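Local coordinates for virulent strain associated lipoprotein (Borreliella spielmanii A14S, PDB 6FZZ), which is an outer surface lipoprotein of a Lyme disease spirochaete and probably binds glutathione, as its Borrelia burgdorferi relative BBE31 does, at residues G14-I26 with D131-K145. Sequence-based numbering, arbitrary orientation.
Sequences GKNKLLNDLRNLI and DNLNKLKISDLENLK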
ATOM      1  N   GLY A  14     -20.883 -22.286 -12.018  1.00 43.15           N
ATOM      2  CA  GLY A  14     -20.594 -21.128 -11.148  1.00 38.14           C
ATOM      3  C   GLY A  14     -19.454 -21.429 -10.192  1.00 33.79           C
ATOM      4  O   GLY A  14     -18.524 -20.633 -10.104  1.00 37.81           O
ATOM      5  N   LYS A  15     -19.479 -22.574  -9.509  1.00 31.36           N
ATOM      6  CA  LYS A  15     -18.430 -22.897  -8.554  1.00 31.90           C
ATOM      7  C   LYS A  15     -17.047 -22.968  -9.288  1.00 33.34           C
ATOM      8  O   LYS A  15     -16.025 -22.449  -8.822  1.00 30.89           O
ATOM      9  CB  LYS A  15     -18.725 -24.193  -7.815  1.00 35.71           C
ATOM     10  CG  LYS A  15     -17.876 -24.397  -6.564  1.00 38.71           C
ATOM     11  CD  LYS A  15     -18.116 -25.733  -5.902  1.00 43.62           C
ATOM     12  CE  LYS A  15     -17.830 -25.702  -4.392  1.00 48.54           C
ATOM     13  NZ  LYS A  15     -16.458 -26.147  -4.003  1.00 49.04           N
ATOM     14  N   ASN A  16     -17.047 -23.603 -10.456  1.00 32.30           N
ATOM     15  CA  ASN A  16     -15.812 -23.875 -11.197  1.00 31.08           C
ATOM     16  C   ASN A  16     -15.200 -22.557 -11.617  1.00 27.88           C
ATOM     17  O   ASN A  16     -14.018 -22.306 -11.348  1.00 28.18           O
ATOM     18  CB  ASN A  16     -16.088 -24.806 -12.374  1.00 31.21           C
ATOM     19  CG  ASN A  16     -16.467 -26.208 -11.922  1.00 33.70           C
ATOM     20  OD1 ASN A  16     -16.087 -26.671 -10.864  1.00 32.53           O
ATOM     21  ND2 ASN A  16     -17.133 -26.931 -12.784  1.00 35.55           N
ATOM     22  N   LYS A  17     -16.018 -21.671 -12.149  1.00 26.95           N
ATOM     23  CA  LYS A  17     -15.531 -20.388 -12.547  1.00 30.84           C
ATOM     24  C   LYS A  17     -14.994 -19.533 -11.369  1.00 33.61           C
ATOM     25  O   LYS A  17     -13.985 -18.844 -11.496  1.00 27.76           O
ATOM     26  CB  LYS A  17     -16.595 -19.588 -13.340  1.00 33.64           C
ATOM     27  CG  LYS A  17     -15.956 -18.312 -13.851  1.00 38.14           C
ATOM     28  CD  LYS A  17     -16.617 -17.635 -15.027  1.00 42.88           C
ATOM     29  CE  LYS A  17     -15.672 -16.599 -15.618  1.00 44.74           C
ATOM     30  NZ  LYS A  17     -15.580 -15.392 -14.756  1.00 49.25           N
ATOM     31  N   LEU A  18     -15.700 -19.546 -10.237  1.00 31.23           N
ATOM     32  CA  LEU A  18     -15.244 -18.830  -9.052  1.00 31.38           C
ATOM     33  C   LEU A  18     -13.913 -19.338  -8.541  1.00 27.07           C
ATOM     34  O   LEU A  18     -13.020 -18.542  -8.093  1.00 27.69           O
ATOM     35  CB  LEU A  18     -16.337 -18.976  -7.958  1.00 34.33           C
ATOM     36  CG  LEU A  18     -17.555 -18.063  -8.124  1.00 36.34           C
ATOM     37  CD1 LEU A  18     -18.656 -18.443  -7.128  1.00 37.96           C
ATOM     38  CD2 LEU A  18     -17.147 -16.615  -7.901  1.00 39.22           C
ATOM     39  N   LEU A  19     -13.770 -20.660  -8.526  1.00 28.01           N
ATOM     40  CA  LEU A  19     -12.519 -21.265  -8.064  1.00 28.18           C
ATOM     41  C   LEU A  19     -11.410 -20.720  -8.958  1.00 28.12           C
ATOM     42  O   LEU A  19     -10.369 -20.279  -8.457  1.00 23.11           O
ATOM     43  CB  LEU A  19     -12.559 -22.788  -8.052  1.00 30.23           C
ATOM     44  CG  LEU A  19     -13.350 -23.441  -6.911  1.00 35.65           C
ATOM     45  CD1 LEU A  19     -13.628 -24.924  -7.181  1.00 38.17           C
ATOM     46  CD2 LEU A  19     -12.610 -23.296  -5.589  1.00 32.60           C
ATOM     47  N   ASN A  20     -11.664 -20.737 -10.280  1.00 26.04           N
ATOM     48  CA  ASN A  20     -10.657 -20.300 -11.234  1.00 25.36           C
ATOM     49  C   ASN A  20     -10.344 -18.819 -11.057  1.00 25.06           C
ATOM     50  O   ASN A  20      -9.187 -18.433 -11.055  1.00 24.46           O
ATOM     51  CB  ASN A  20     -11.099 -20.631 -12.683  1.00 25.64           C
ATOM     52  CG  ASN A  20     -10.981 -22.108 -12.993  1.00 25.38           C
ATOM     53  OD1 ASN A  20     -10.160 -22.775 -12.433  1.00 27.47           O
ATOM     54  ND2 ASN A  20     -11.776 -22.607 -13.862  1.00 25.26           N
ATOM     55  N   ASP A  21     -11.370 -17.973 -10.930  1.00 24.26           N
ATOM     56  CA  ASP A  21     -11.121 -16.532 -10.902  1.00 27.84           C
ATOM     57  C   ASP A  21     -10.302 -16.149  -9.606  1.00 26.06           C
ATOM     58  O   ASP A  21      -9.473 -15.269  -9.539  1.00 21.66           O
ATOM     59  CB  ASP A  21     -12.441 -15.807 -10.784  1.00 31.87           C
ATOM     60  CG  ASP A  21     -13.224 -15.776 -12.051  1.00 40.03           C
ATOM     61  OD1 ASP A  21     -12.657 -15.918 -13.179  1.00 41.94           O
ATOM     62  OD2 ASP A  21     -14.438 -15.558 -11.881  1.00 40.93           O
ATOM     63  N   LEU A  22     -10.598 -16.878  -8.574  1.00 29.21           N
ATOM     64  CA  LEU A  22     -10.029 -16.628  -7.269  1.00 31.60           C
ATOM     65  C   LEU A  22      -8.589 -17.120  -7.205  1.00 26.84           C
ATOM     66  O   LEU A  22      -7.697 -16.403  -6.712  1.00 27.86           O
ATOM     67  CB  LEU A  22     -10.984 -17.289  -6.295  1.00 33.18           C
ATOM     68  CG  LEU A  22     -11.170 -16.888  -4.865  1.00 43.42           C
ATOM     69  CD1 LEU A  22     -10.983 -15.404  -4.583  1.00 40.88           C
ATOM     70  CD2 LEU A  22     -12.536 -17.414  -4.447  1.00 46.06           C
ATOM     71  N   ARG A  23      -8.296 -18.272  -7.819  1.00 24.79           N
ATOM     72  CA  ARG A  23      -6.898 -18.651  -7.965  1.00 23.72           C
ATOM     73  C   ARG A  23      -6.161 -17.693  -8.807  1.00 24.34           C
ATOM     74  O   ARG A  23      -5.028 -17.370  -8.508  1.00 21.53           O
ATOM     75  CB  ARG A  23      -6.672 -20.084  -8.541  1.00 27.91           C
ATOM     76  CG  ARG A  23      -6.921 -21.154  -7.543  1.00 34.76           C
ATOM     77  CD  ARG A  23      -6.911 -22.562  -8.171  1.00 36.68           C
ATOM     78  NE  ARG A  23      -7.191 -23.299  -7.006  1.00 42.47           N
ATOM     79  CZ  ARG A  23      -8.199 -24.112  -6.781  1.00 41.69           C
ATOM     80  NH1 ARG A  23      -9.000 -24.575  -7.743  1.00 39.66           N
ATOM     81  NH2 ARG A  23      -8.292 -24.565  -5.549  1.00 39.87           N
ATOM     82  N   ASN A  24      -6.759 -17.244  -9.887  1.00 23.25           N
ATOM     83  CA  ASN A  24      -6.102 -16.239 -10.708  1.00 24.30           C
ATOM     84  C   ASN A  24      -5.778 -14.967  -9.920  1.00 21.29           C
ATOM     85  O   ASN A  24      -4.684 -14.405 -10.030  1.00 19.52           O
ATOM     86  CB  ASN A  24      -6.970 -15.892 -11.935  1.00 26.19           C
ATOM     87  CG  ASN A  24      -6.700 -16.845 -13.072  1.00 33.80           C
ATOM     88  OD1 ASN A  24      -5.588 -16.868 -13.611  1.00 39.85           O
ATOM     89  ND2 ASN A  24      -7.647 -17.697 -13.372  1.00 39.90           N
ATOM     90  N   LEU A  25      -6.748 -14.468  -9.186  1.00 20.19           N
ATOM     91  CA  LEU A  25      -6.513 -13.242  -8.366  1.00 22.85           C
ATOM     92  C   LEU A  25      -5.372 -13.407  -7.330  1.00 22.33           C
ATOM     93  O   LEU A  25      -4.504 -12.543  -7.169  1.00 22.64           O
ATOM     94  CB  LEU A  25      -7.804 -12.893  -7.629  1.00 25.81           C
ATOM     95  CG  LEU A  25      -8.880 -12.210  -8.458  1.00 28.42           C
ATOM     96  CD1 LEU A  25     -10.269 -12.318  -7.790  1.00 28.89           C
ATOM     97  CD2 LEU A  25      -8.460 -10.738  -8.637  1.00 32.95           C
ATOM     98  N   ILE A  26      -5.435 -14.524  -6.614  1.00 22.24           N
ATOM     99  CA  ILE A  26      -4.523 -14.844  -5.534  1.00 25.59           C
ATOM    100  C   ILE A  26      -3.138 -15.093  -6.114  1.00 25.75           C
ATOM    101  O   ILE A  26      -2.126 -14.531  -5.633  1.00 23.20           O
ATOM    102  CB  ILE A  26      -5.017 -16.037  -4.704  1.00 22.58           C
ATOM    103  CG1 ILE A  26      -6.304 -15.629  -3.982  1.00 24.12           C
ATOM    104  CG2 ILE A  26      -3.932 -16.550  -3.802  1.00 27.03           C
ATOM    105  CD1 ILE A  26      -7.053 -16.816  -3.412  1.00 25.08           C
ATOM    106  N   ASP A 131      -5.159 -24.102  -2.994  1.00 35.38           N
ATOM    107  CA  ASP A 131      -5.564 -25.392  -3.585  1.00 38.04           C
ATOM    108  C   ASP A 131      -6.632 -26.077  -2.798  1.00 36.61           C
ATOM    109  O   ASP A 131      -7.166 -27.102  -3.217  1.00 40.16           O
ATOM    110  CB  ASP A 131      -4.338 -26.255  -3.830  1.00 40.28           C
ATOM    111  CG  ASP A 131      -3.422 -25.622  -4.854  1.00 43.08           C
ATOM    112  OD1 ASP A 131      -3.912 -24.849  -5.725  1.00 44.73           O
ATOM    113  OD2 ASP A 131      -2.211 -25.855  -4.782  1.00 47.38           O
ATOM    114  N   ASN A 132      -7.036 -25.438  -1.708  1.00 33.54           N
ATOM    115  CA  ASN A 132      -8.025 -25.935  -0.814  1.00 32.70           C
ATOM    116  C   ASN A 132      -9.313 -25.204  -0.900  1.00 32.25           C
ATOM    117  O   ASN A 132     -10.155 -25.453  -0.050  1.00 27.36           O
ATOM    118  CB  ASN A 132      -7.564 -25.791   0.640  1.00 39.37           C
ATOM    119  CG  ASN A 132      -6.346 -26.601   0.941  1.00 47.68           C
ATOM    120  OD1 ASN A 132      -6.374 -27.438   1.827  1.00 64.29           O
ATOM    121  ND2 ASN A 132      -5.246 -26.333   0.231  1.00 56.83           N
ATOM    122  N   LEU A 133      -9.456 -24.276  -1.865  1.00 29.77           N
ATOM    123  CA  LEU A 133     -10.652 -23.471  -1.991  1.00 28.49           C
ATOM    124  C   LEU A 133     -11.824 -24.310  -2.260  1.00 30.54           C
ATOM    125  O   LEU A 133     -12.940 -23.869  -1.955  1.00 30.22           O
ATOM    126  CB  LEU A 133     -10.546 -22.358  -3.042  1.00 32.60           C
ATOM    127  CG  LEU A 133      -9.529 -21.239  -2.692  1.00 38.62           C
ATOM    128  CD1 LEU A 133      -9.020 -20.432  -3.888  1.00 39.50           C
ATOM    129  CD2 LEU A 133     -10.144 -20.319  -1.637  1.00 43.36           C
ATOM    130  N   ASN A 134     -11.626 -25.528  -2.791  1.00 34.29           N
ATOM    131  CA  ASN A 134     -12.809 -26.357  -3.127  1.00 38.87           C
ATOM    132  C   ASN A 134     -13.579 -26.808  -1.857  1.00 41.95           C
ATOM    133  O   ASN A 134     -14.750 -27.183  -1.945  1.00 40.81           O
ATOM    134  CB  ASN A 134     -12.453 -27.564  -4.043  1.00 37.31           C
ATOM    135  CG  ASN A 134     -11.461 -28.533  -3.408  1.00 40.26           C
ATOM    136  OD1 ASN A 134     -11.404 -28.726  -2.175  1.00 40.66           O
ATOM    137  ND2 ASN A 134     -10.670 -29.156  -4.246  1.00 40.02           N
ATOM    138  N   LYS A 135     -12.962 -26.742  -0.677  1.00 37.64           N
ATOM    139  CA  LYS A 135     -13.764 -27.030   0.556  1.00 43.74           C
ATOM    140  C   LYS A 135     -14.849 -25.987   0.848  1.00 44.82           C
ATOM    141  O   LYS A 135     -15.756 -26.244   1.652  1.00 42.26           O
ATOM    142  CB  LYS A 135     -12.852 -27.230   1.770  1.00 45.16           C
ATOM    143  CG  LYS A 135     -11.855 -28.351   1.569  1.00 48.20           C
ATOM    144  CD  LYS A 135     -10.830 -28.288   2.674  1.00 56.69           C
ATOM    145  CE  LYS A 135      -9.990 -29.558   2.752  1.00 61.20           C
ATOM    146  NZ  LYS A 135      -9.189 -29.574   4.010  1.00 58.15           N
ATOM    147  N   LEU A 136     -14.809 -24.824   0.183  1.00 41.36           N
ATOM    148  CA  LEU A 136     -15.811 -23.806   0.431  1.00 37.68           C
ATOM    149  C   LEU A 136     -17.036 -24.028  -0.430  1.00 38.94           C
ATOM    150  O   LEU A 136     -16.958 -24.497  -1.571  1.00 36.70           O
ATOM    151  CB  LEU A 136     -15.267 -22.352   0.242  1.00 35.51           C
ATOM    152  CG  LEU A 136     -14.041 -21.950   1.080  1.00 40.46           C
ATOM    153  CD1 LEU A 136     -13.497 -20.613   0.565  1.00 43.82           C
ATOM    154  CD2 LEU A 136     -14.404 -21.855   2.564  1.00 42.31           C
ATOM    155  N   LYS A 137     -18.179 -23.613   0.096  1.00 37.47           N
ATOM    156  CA  LYS A 137     -19.390 -23.560  -0.701  1.00 41.56           C
ATOM    157  C   LYS A 137     -19.398 -22.310  -1.569  1.00 38.24           C
ATOM    158  O   LYS A 137     -18.605 -21.374  -1.328  1.00 31.67           O
ATOM    159  CB  LYS A 137     -20.630 -23.650   0.231  1.00 49.81           C
ATOM    160  CG  LYS A 137     -21.979 -23.614  -0.484  1.00 56.25           C
ATOM    161  CD  LYS A 137     -22.625 -22.245  -0.348  1.00 57.92           C
ATOM    162  CE  LYS A 137     -23.813 -22.065  -1.270  1.00 52.62           C
ATOM    163  NZ  LYS A 137     -24.853 -21.338  -0.492  1.00 61.01           N
ATOM    164  N   ILE A 138     -20.284 -22.319  -2.582  1.00 37.67           N
ATOM    165  CA  ILE A 138     -20.401 -21.279  -3.612  1.00 42.66           C
ATOM    166  C   ILE A 138     -20.524 -19.860  -3.031  1.00 40.97           C
ATOM    167  O   ILE A 138     -19.839 -18.945  -3.478  1.00 34.00           O
ATOM    168  CB  ILE A 138     -21.570 -21.548  -4.585  1.00 45.83           C
ATOM    169  CG1 ILE A 138     -21.291 -22.802  -5.438  1.00 50.17           C
ATOM    170  CG2 ILE A 138     -21.807 -20.368  -5.544  1.00 47.10           C
ATOM    171  CD1 ILE A 138     -22.356 -23.044  -6.510  1.00 48.03           C
ATOM    172  N   SER A 139     -21.403 -19.690  -2.055  1.00 40.65           N
ATOM    173  CA  SER A 139     -21.666 -18.379  -1.478  1.00 36.67           C
ATOM    174  C   SER A 139     -20.462 -17.869  -0.709  1.00 29.98           C
ATOM    175  O   SER A 139     -20.213 -16.671  -0.753  1.00 36.93           O
ATOM    176  CB  SER A 139     -22.945 -18.402  -0.611  1.00 37.73           C
ATOM    177  OG  SER A 139     -22.773 -19.243   0.522  1.00 34.38           O
ATOM    178  N   ASP A 140     -19.727 -18.724   0.004  1.00 30.97           N
ATOM    179  CA  ASP A 140     -18.445 -18.346   0.655  1.00 31.06           C
ATOM    180  C   ASP A 140     -17.381 -17.920  -0.405  1.00 33.40           C
ATOM    181  O   ASP A 140     -16.568 -17.025  -0.152  1.00 28.51           O
ATOM    182  CB  ASP A 140     -17.825 -19.512   1.403  1.00 37.29           C
ATOM    183  CG  ASP A 140     -18.477 -19.805   2.741  1.00 44.07           C
ATOM    184  OD1 ASP A 140     -19.274 -19.002   3.240  1.00 46.58           O
ATOM    185  OD2 ASP A 140     -18.144 -20.862   3.294  1.00 58.30           O
ATOM    186  N   LEU A 141     -17.336 -18.630  -1.538  1.00 33.77           N
ATOM    187  CA  LEU A 141     -16.367 -18.327  -2.611  1.00 33.13           C
ATOM    188  C   LEU A 141     -16.731 -17.029  -3.242  1.00 31.85           C
ATOM    189  O   LEU A 141     -15.859 -16.248  -3.546  1.00 26.68           O
ATOM    190  CB  LEU A 141     -16.356 -19.422  -3.742  1.00 35.03           C
ATOM    191  CG  LEU A 141     -15.730 -20.767  -3.390  1.00 37.91           C
ATOM    192  CD1 LEU A 141     -16.052 -21.766  -4.509  1.00 36.52           C
ATOM    193  CD2 LEU A 141     -14.215 -20.687  -3.102  1.00 38.97           C
ATOM    194  N   GLU A 142     -18.025 -16.838  -3.530  1.00 28.50           N
ATOM    195  CA  GLU A 142     -18.514 -15.587  -4.039  1.00 30.62           C
ATOM    196  C   GLU A 142     -18.169 -14.387  -3.105  1.00 31.08           C
ATOM    197  O   GLU A 142     -17.714 -13.325  -3.535  1.00 23.66           O
ATOM    198  CB  GLU A 142     -19.999 -15.674  -4.199  1.00 36.65           C
ATOM    199  CG  GLU A 142     -20.553 -14.516  -4.972  1.00 44.02           C
ATOM    200  CD  GLU A 142     -21.839 -14.903  -5.680  1.00 55.97           C
ATOM    201  OE1 GLU A 142     -22.388 -15.985  -5.354  1.00 58.43           O
ATOM    202  OE2 GLU A 142     -22.282 -14.126  -6.563  1.00 60.50           O
ATOM    203  N   ASN A 143     -18.365 -14.603  -1.818  1.00 29.20           N
ATOM    204  CA  ASN A 143     -18.096 -13.582  -0.820  1.00 30.11           C
ATOM    205  C   ASN A 143     -16.592 -13.283  -0.782  1.00 26.89           C
ATOM    206  O   ASN A 143     -16.197 -12.121  -0.874  1.00 26.41           O
ATOM    207  CB  ASN A 143     -18.637 -14.052   0.532  1.00 33.20           C
ATOM    208  CG  ASN A 143     -18.644 -12.965   1.556  1.00 39.10           C
ATOM    209  OD1 ASN A 143     -19.118 -11.860   1.314  1.00 41.15           O
ATOM    210  ND2 ASN A 143     -18.103 -13.263   2.705  1.00 42.63           N
ATOM    211  N   LEU A 144     -15.789 -14.337  -0.759  1.00 24.29           N
ATOM    212  CA  LEU A 144     -14.361 -14.232  -0.715  1.00 26.89           C
ATOM    213  C   LEU A 144     -13.827 -13.472  -1.917  1.00 28.21           C
ATOM    214  O   LEU A 144     -12.933 -12.597  -1.779  1.00 24.54           O
ATOM    215  CB  LEU A 144     -13.701 -15.616  -0.573  1.00 27.16           C
ATOM    216  CG  LEU A 144     -12.193 -15.730  -0.657  1.00 28.46           C
ATOM    217  CD1 LEU A 144     -11.510 -14.863   0.390  1.00 29.18           C
ATOM    218  CD2 LEU A 144     -11.728 -17.195  -0.518  1.00 32.02           C
ATOM    219  N   LYS A 145     -14.358 -13.804  -3.092  1.00 24.48           N
ATOM    220  CA  LYS A 145     -13.939 -13.118  -4.288  1.00 24.59           C
ATOM    221  C   LYS A 145     -14.293 -11.631  -4.231  1.00 21.98           C
ATOM    222  O   LYS A 145     -13.483 -10.807  -4.548  1.00 22.49           O
ATOM    223  CB  LYS A 145     -14.519 -13.760  -5.543  1.00 25.19           C
ATOM    224  CG  LYS A 145     -14.154 -12.991  -6.847  1.00 27.99           C
ATOM    225  CD  LYS A 145     -15.098 -13.401  -7.973  1.00 33.38           C
ATOM    226  CE  LYS A 145     -14.611 -13.011  -9.368  1.00 34.84           C
ATOM    227  NZ  LYS A 145     -15.099 -11.652  -9.661  1.00 36.34           N
TER
HETATM  228  O   HOH W   1      -9.462 -26.284  -4.322  1.00 36.80           O
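Helix 15-26 runs alongside helix 138-145 in roughly the same direction, their axes 9.8 Å apart at closest and inclined by 31°, with the turn 131-136 lying against the first helix as well. Leu141 is a knob: its side chain fits among Lys15, Leu18, Leu19 and Leu22, with CD2 3.9 Å from Leu22 CD2. In return, the side chain of Leu18 settles into the hole formed by Ile138, Leu141, Glu142 and Lys145. A third knob is the aliphatic chain of Lys145, which fills the hole between Leu18, Asp21, Leu22 and Leu25; its CE lies 3.6 Å from Asp21 OD2, its NZ goes on to a salt bridge with Glu149, and Asp21 takes one from Lys17. The two methyls of Leu22 part over the second helix, CD1 against Lys145 CA and CD2 against Leu141 and Leu144. Leu133, from the 3-10 turn, slides past Leu19 in the opposite direction, a tight fit with its CB 3.4 Å from Leu19 CD2.

Polar groups hold the turn. The Lys15 chain passes Leu141 at about a right angle, then bends at its last torsion (chi4 -95°) to bring the ammonium to the turn's carbonyls. There NZ bonds Leu136 O at 3.0 Å, almost straight in line with the C=O (167°), and more weakly Asn134 O. Further along, Arg23 NH2 donates to Lys130 O, and Asn134 N donates to a water at 2.8 Å. Asp131 OD1 lies 3.8 Å from Arg23 NE, well out of the guanidinium plane, so this long salt bridge rests on charge alone. Such reciprocal knobs-into-holes packing, here between roughly parallel helices, joins the first helix of this fragment, 15-41, to the start of the long helix 138-170 in this all-helical PFam54-family fold.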